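Long-range contacts in putative leucoanthocyanidin reductase 1 (Vitis vinifera, PDB 3I6I), which probably catalyses the NADPH-dependent reduction of leucoanthocyanidins to flavan-3-ols such as catechin, a step of plant flavonoid biosynthesis: residues H220-C225 against V283-D288; A197-G202 against S303-E308. All blocks are in the same frame, centred on the assembly; numbering follows the deposited sequence.

Contact 1: H220-C225 against V283-D288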
loop_
_atom_site.group_PDB
_atom_site.type_symbol
_atom_site.label_atom_id
_atom_site.label_comp_id
_atom_site.label_asym_id
_atom_site.label_seq_id
_atom_site.Cartn_x
_atom_site.Cartn_y
_atom_site.Cartn_z
ATOM N N HIS A 220 -9.470 -2.069 6.371
ATOM C CA HIS A 220 -9.359 -0.603 6.234
ATOM C C HIS A 220 -8.515 -0.062 7.377
ATOM O O HIS A 220 -8.706 -0.448 8.533
ATOM C CB HIS A 220 -10.731 0.048 6.197
ATOM C CG HIS A 220 -11.624 -0.516 5.124
ATOM N ND1 HIS A 220 -11.558 -0.079 3.813
ATOM C CD2 HIS A 220 -12.528 -1.520 5.151
ATOM C CE1 HIS A 220 -12.422 -0.779 3.086
ATOM N NE2 HIS A 220 -13.047 -1.639 3.874
ATOM N N PHE A 221 -7.566 0.835 7.067
ATOM C CA PHE A 221 -6.748 1.422 8.104
ATOM C C PHE A 221 -7.289 2.806 8.456
ATOM O O PHE A 221 -7.035 3.768 7.727
ATOM C CB PHE A 221 -5.269 1.540 7.713
ATOM C CG PHE A 221 -4.492 0.234 7.672
ATOM C CD1 PHE A 221 -4.976 -0.884 6.999
ATOM C CD2 PHE A 221 -3.200 0.183 8.208
ATOM C CE1 PHE A 221 -4.234 -2.062 6.970
ATOM C CE2 PHE A 221 -2.418 -0.999 8.137
ATOM C CZ PHE A 221 -2.961 -2.117 7.508
ATOM N N ARG A 222 -7.969 2.923 9.587
ATOM C CA ARG A 222 -8.536 4.202 10.000
ATOM C C ARG A 222 -8.114 4.612 11.399
ATOM O O ARG A 222 -8.982 4.799 12.287
ATOM C CB ARG A 222 -10.043 4.169 9.906
ATOM C CG ARG A 222 -10.579 3.897 8.534
ATOM C CD ARG A 222 -12.046 4.206 8.460
ATOM N NE ARG A 222 -12.529 4.298 7.083
ATOM C CZ ARG A 222 -13.797 4.550 6.736
ATOM N NH1 ARG A 222 -14.754 4.632 7.652
ATOM N NH2 ARG A 222 -14.141 4.670 5.458
ATOM N N PRO A 223 -6.785 4.789 11.607
ATOM C CA PRO A 223 -6.339 5.269 12.902
ATOM C C PRO A 223 -6.867 6.689 13.191
ATOM O O PRO A 223 -6.526 7.671 12.488
ATOM C CB PRO A 223 -4.801 5.229 12.780
ATOM C CG PRO A 223 -4.555 5.471 11.313
ATOM C CD PRO A 223 -5.648 4.621 10.691
ATOM N N SER A 224 -7.715 6.802 14.203
ATOM C CA SER A 224 -8.413 8.050 14.472
ATOM C C SER A 224 -7.458 9.243 14.737
ATOM O O SER A 224 -7.777 10.372 14.404
ATOM C CB SER A 224 -9.428 7.888 15.627
ATOM O OG SER A 224 -8.752 7.589 16.850
ATOM N N CYS A 225 -6.292 8.997 15.324
ATOM C CA CYS A 225 -5.397 10.103 15.670
ATOM C C CYS A 225 -4.606 10.605 14.461
ATOM O O CYS A 225 -3.924 11.655 14.531
ATOM C CB CYS A 225 -4.434 9.697 16.740
ATOM S SG CYS A 225 -5.233 9.354 18.345
ATOM N N VAL A 283 -12.724 8.593 3.326
ATOM C CA VAL A 283 -13.573 8.772 4.515
ATOM C C VAL A 283 -15.084 8.721 4.271
ATOM O O VAL A 283 -15.845 8.796 5.223
ATOM C CB VAL A 283 -13.251 10.093 5.214
ATOM C CG1 VAL A 283 -11.784 10.097 5.707
ATOM C CG2 VAL A 283 -13.528 11.278 4.260
ATOM N N ASN A 284 -15.529 8.606 3.024
ATOM C CA ASN A 284 -16.915 8.796 2.688
ATOM C C ASN A 284 -17.806 7.555 2.679
ATOM O O ASN A 284 -18.881 7.582 2.096
ATOM C CB ASN A 284 -17.040 9.554 1.365
ATOM C CG ASN A 284 -16.601 8.751 0.203
ATOM O OD1 ASN A 284 -16.204 7.590 0.351
ATOM N ND2 ASN A 284 -16.660 9.347 -0.980
ATOM N N PHE A 285 -17.350 6.474 3.295
ATOM C CA PHE A 285 -18.119 5.251 3.395
ATOM C C PHE A 285 -17.983 4.640 4.776
ATOM O O PHE A 285 -16.982 4.825 5.462
ATOM C CB PHE A 285 -17.683 4.190 2.348
ATOM C CG PHE A 285 -16.219 3.762 2.436
ATOM C CD1 PHE A 285 -15.195 4.545 1.864
ATOM C CD2 PHE A 285 -15.849 2.591 3.071
ATOM C CE1 PHE A 285 -13.865 4.140 1.953
ATOM C CE2 PHE A 285 -14.522 2.179 3.143
ATOM C CZ PHE A 285 -13.528 2.953 2.569
ATOM N N SER A 286 -19.014 3.897 5.144
ATOM C CA SER A 286 -19.047 3.132 6.358
ATOM C C SER A 286 -18.322 1.801 6.211
ATOM O O SER A 286 -18.366 1.164 5.151
ATOM C CB SER A 286 -20.493 2.857 6.768
ATOM O OG SER A 286 -20.489 2.053 7.934
ATOM N N ILE A 287 -17.702 1.372 7.305
ATOM C CA ILE A 287 -17.030 0.056 7.356
ATOM C C ILE A 287 -17.776 -0.938 8.314
ATOM O O ILE A 287 -17.247 -1.982 8.670
ATOM C CB ILE A 287 -15.537 0.193 7.660
ATOM C CG1 ILE A 287 -15.245 0.996 8.902
ATOM C CG2 ILE A 287 -14.731 0.861 6.476
ATOM C CD1 ILE A 287 -13.791 1.083 9.136
ATOM N N ASP A 288 -19.035 -0.638 8.606
ATOM C CA ASP A 288 -19.859 -1.429 9.506
ATOM C C ASP A 288 -20.398 -2.718 8.877
ATOM O O ASP A 288 -20.978 -3.553 9.589
ATOM C CB ASP A 288 -21.037 -0.600 9.983
#
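Arg222 reaches across to Phe285 and holds it in two ways at once. Both terminal nitrogens of the guanidinium point at a single backbone oxygen: NH2 lies 2.8 Å from Phe285 O and NH1 3.1 Å from the same Phe285 O, with the oxygen close to the guanidinium plane. The NH2 bond is the straighter of the two, 155° at the hydrogen against 139° for NH1. That same NH2 stands over the centre of the Phe285 ring, making a cation-pi contact with CZ of Arg222 4.5 Å from the ring centroid. Because the guanidinium is inclined to the ring by 56°, it dips one nitrogen toward the face and does not stack flat on it.

Ile287 packs against both Arg222 and His220. Its CG2 sits over the middle of one guanidinium face and also leans on a face of the His220 imidazole, 3.5 Å from His220 CD2, as a CH-pi contact; its CD1 packs against Arg222 CD at 3.6 Å. CG2 stands beside the backbone N, anti to the carbonyl carbon, and from there it meets both flat groups. The Phe285 ring turns its edge to the His220 face in an offset edge-to-face pair, centroids 5.3 Å apart.

Further out, Asp292 takes a hydrogen bond from His220 NE2, and Glu294 accepts from the backbone N of Arg222. His220, at the end of strand 217-220, pairs through its backbone with Val293 of strand 292-294, and the loop 283-288, which follows helix 266-277, packs on the side chains of His220 and Arg222; Tyr194 of strand 193-196 touches both Arg222 and Val283.

Contact 2: A197-G202 against S303-E308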
loop_
_atom_site.group_PDB
_atom_site.type_symbol
_atom_site.label_atom_id
_atom_site.label_comp_id
_atom_site.label_asym_id
_atom_site.label_seq_id
_atom_site.Cartn_x
_atom_site.Cartn_y
_atom_site.Cartn_z
ATOM N N ALA A 197 2.140 5.334 9.088
ATOM C CA ALA A 197 3.552 5.040 8.945
ATOM C C ALA A 197 3.811 3.781 8.125
ATOM O O ALA A 197 3.154 2.775 8.296
ATOM C CB ALA A 197 4.244 4.890 10.325
ATOM N N GLY A 198 4.810 3.843 7.250
ATOM C CA GLY A 198 5.309 2.645 6.581
ATOM C C GLY A 198 5.458 1.413 7.473
ATOM O O GLY A 198 5.036 0.301 7.114
ATOM N N THR A 199 6.094 1.583 8.620
ATOM C CA THR A 199 6.333 0.474 9.534
ATOM C C THR A 199 5.018 -0.111 10.043
ATOM O O THR A 199 4.949 -1.318 10.295
ATOM C CB THR A 199 7.271 0.853 10.726
ATOM O OG1 THR A 199 6.715 1.945 11.471
ATOM C CG2 THR A 199 8.672 1.255 10.239
ATOM N N ASP A 200 4.000 0.734 10.219
ATOM C CA ASP A 200 2.656 0.272 10.620
ATOM C C ASP A 200 1.923 -0.418 9.459
ATOM O O ASP A 200 1.198 -1.360 9.662
ATOM C CB ASP A 200 1.796 1.422 11.172
ATOM C CG ASP A 200 2.165 1.798 12.598
ATOM O OD1 ASP A 200 2.739 0.952 13.321
ATOM O OD2 ASP A 200 1.877 2.952 13.000
ATOM N N ILE A 201 2.100 0.053 8.238
ATOM C CA ILE A 201 1.524 -0.678 7.107
ATOM C C ILE A 201 2.098 -2.106 7.090
ATOM O O ILE A 201 1.351 -3.082 6.932
ATOM C CB ILE A 201 1.836 -0.005 5.787
ATOM C CG1 ILE A 201 1.180 1.370 5.718
ATOM C CG2 ILE A 201 1.341 -0.938 4.581
ATOM C CD1 ILE A 201 1.631 2.195 4.513
ATOM N N GLY A 202 3.410 -2.259 7.285
ATOM C CA GLY A 202 3.995 -3.597 7.332
ATOM C C GLY A 202 3.507 -4.424 8.516
ATOM O O GLY A 202 3.074 -5.567 8.378
ATOM N N SER A 303 -1.139 0.841 19.550
ATOM C CA SER A 303 -1.140 2.186 18.977
ATOM C C SER A 303 -0.368 2.315 17.668
ATOM O O SER A 303 0.698 1.744 17.512
ATOM C CB SER A 303 -0.518 3.182 19.980
ATOM O OG SER A 303 -1.343 3.340 21.112
ATOM N N PHE A 304 -0.933 3.104 16.764
ATOM C CA PHE A 304 -0.287 3.499 15.524
ATOM C C PHE A 304 0.667 4.626 15.835
ATOM O O PHE A 304 0.358 5.492 16.649
ATOM C CB PHE A 304 -1.325 4.027 14.529
ATOM C CG PHE A 304 -1.942 2.954 13.686
ATOM C CD1 PHE A 304 -1.794 2.973 12.323
ATOM C CD2 PHE A 304 -2.613 1.884 14.282
ATOM C CE1 PHE A 304 -2.336 1.965 11.525
ATOM C CE2 PHE A 304 -3.149 0.860 13.512
ATOM C CZ PHE A 304 -3.017 0.897 12.139
ATOM N N ARG A 305 1.816 4.640 15.159
ATOM C CA ARG A 305 2.695 5.816 15.175
ATOM C C ARG A 305 1.920 7.050 14.674
ATOM O O ARG A 305 1.211 6.995 13.669
ATOM C CB ARG A 305 3.890 5.549 14.240
ATOM C CG ARG A 305 4.781 4.424 14.735
ATOM C CD ARG A 305 5.933 4.180 13.799
ATOM N NE ARG A 305 6.918 5.253 13.902
ATOM C CZ ARG A 305 7.915 5.450 13.044
ATOM N NH1 ARG A 305 8.099 4.647 11.988
ATOM N NH2 ARG A 305 8.731 6.469 13.243
ATOM N N THR A 306 2.052 8.166 15.379
ATOM C CA THR A 306 1.409 9.377 14.967
ATOM C C THR A 306 2.224 10.071 13.859
ATOM O O THR A 306 3.453 9.866 13.701
ATOM C CB THR A 306 1.271 10.335 16.159
ATOM O OG1 THR A 306 2.559 10.871 16.493
ATOM C CG2 THR A 306 0.705 9.601 17.376
ATOM N N VAL A 307 1.550 10.978 13.183
ATOM C CA VAL A 307 2.162 11.796 12.120
ATOM C C VAL A 307 3.251 12.691 12.683
ATOM O O VAL A 307 4.333 12.848 12.092
ATOM C CB VAL A 307 1.115 12.631 11.382
ATOM C CG1 VAL A 307 1.796 13.547 10.334
ATOM C CG2 VAL A 307 0.036 11.749 10.730
ATOM N N GLU A 308 2.984 13.271 13.851
ATOM C CA GLU A 308 4.001 14.026 14.581
ATOM C C GLU A 308 5.288 13.235 14.734
ATOM O O GLU A 308 6.345 13.768 14.423
ATOM C CB GLU A 308 3.500 14.492 15.939
ATOM C CG GLU A 308 2.830 15.846 15.911
HETATM O O HOH W 1 1.010 5.124 11.623
HETATM O O HOH W 2 2.608 0.628 15.846
#
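Arg305 lays its side chain over the first turn of helix 198-208. Its CB meets Asp200 OD2 at 3.5 Å and also the methyl of Ala197. CG stays near the same carboxylate oxygen, and CD lies 3.3 Å from Thr199 OG1 and also touches the Ala197 methyl. There the chain bends (chi3 73°), and at the tip NH1 donates to Thr199 OG1 over 3.1 Å, a nearly straight bond of 163° with the hydroxyl oxygen close to the guanidinium plane. NH2 faces Glu313 in a long, weak ion pair. An alanine here would probably leave Thr199 OG1 without this donor and open a gap beside the Ala197 methyl.

A second, shorter polar link is made by the backbone: Arg305 N donates to the syn lone pair of Asp200 OD2, 2.7 Å away. One water donates to this same OD2 and to Arg305 O while accepting from Ala197 N, and a second joins Asp200 OD1 to Ser303 O, so both oxygens of the buried carboxylate are engaged. Such a setting would probably favour the charged form of Asp200. Its CB rests near Phe304 CD1, whose ring also stacks with Phe204.

The residues leading into helix 307-315 pack on the start of helix 198-208; Ala197 is the N-cap of helix 198-208, and Thr306, whose OG1 caps Glu309 N, that of helix 307-315. An aspartate bound to a facing backbone N-H ties the C-terminal region of this NmrA-like, Rossmann-type reductase to that first helical turn.

How the contacts relate
The two contacts have centres 15 Å apart, and they meet through Phe221, Pro223 and Phe304. Pro223 CB packs on Phe304 CG at 3.8 Å, while the Phe221 ring, turned away from 283-288, touches both the Phe304 ring and the backbone of Asp200 and Ile201. Along the chain, both segments of contact 1 fall between 197-202 and 303-308. Neither contact touches the cofactor: the side chains of His220 and Ala197 come to about 12 and 11 Å from the bound NADPH. Asn160, a residue of the cofactor site, lies nearer, its ND2 hydrogen-bonded to Phe221 O and its side chain about 5 Å from that of Arg222 and 9 Å from that of Phe304.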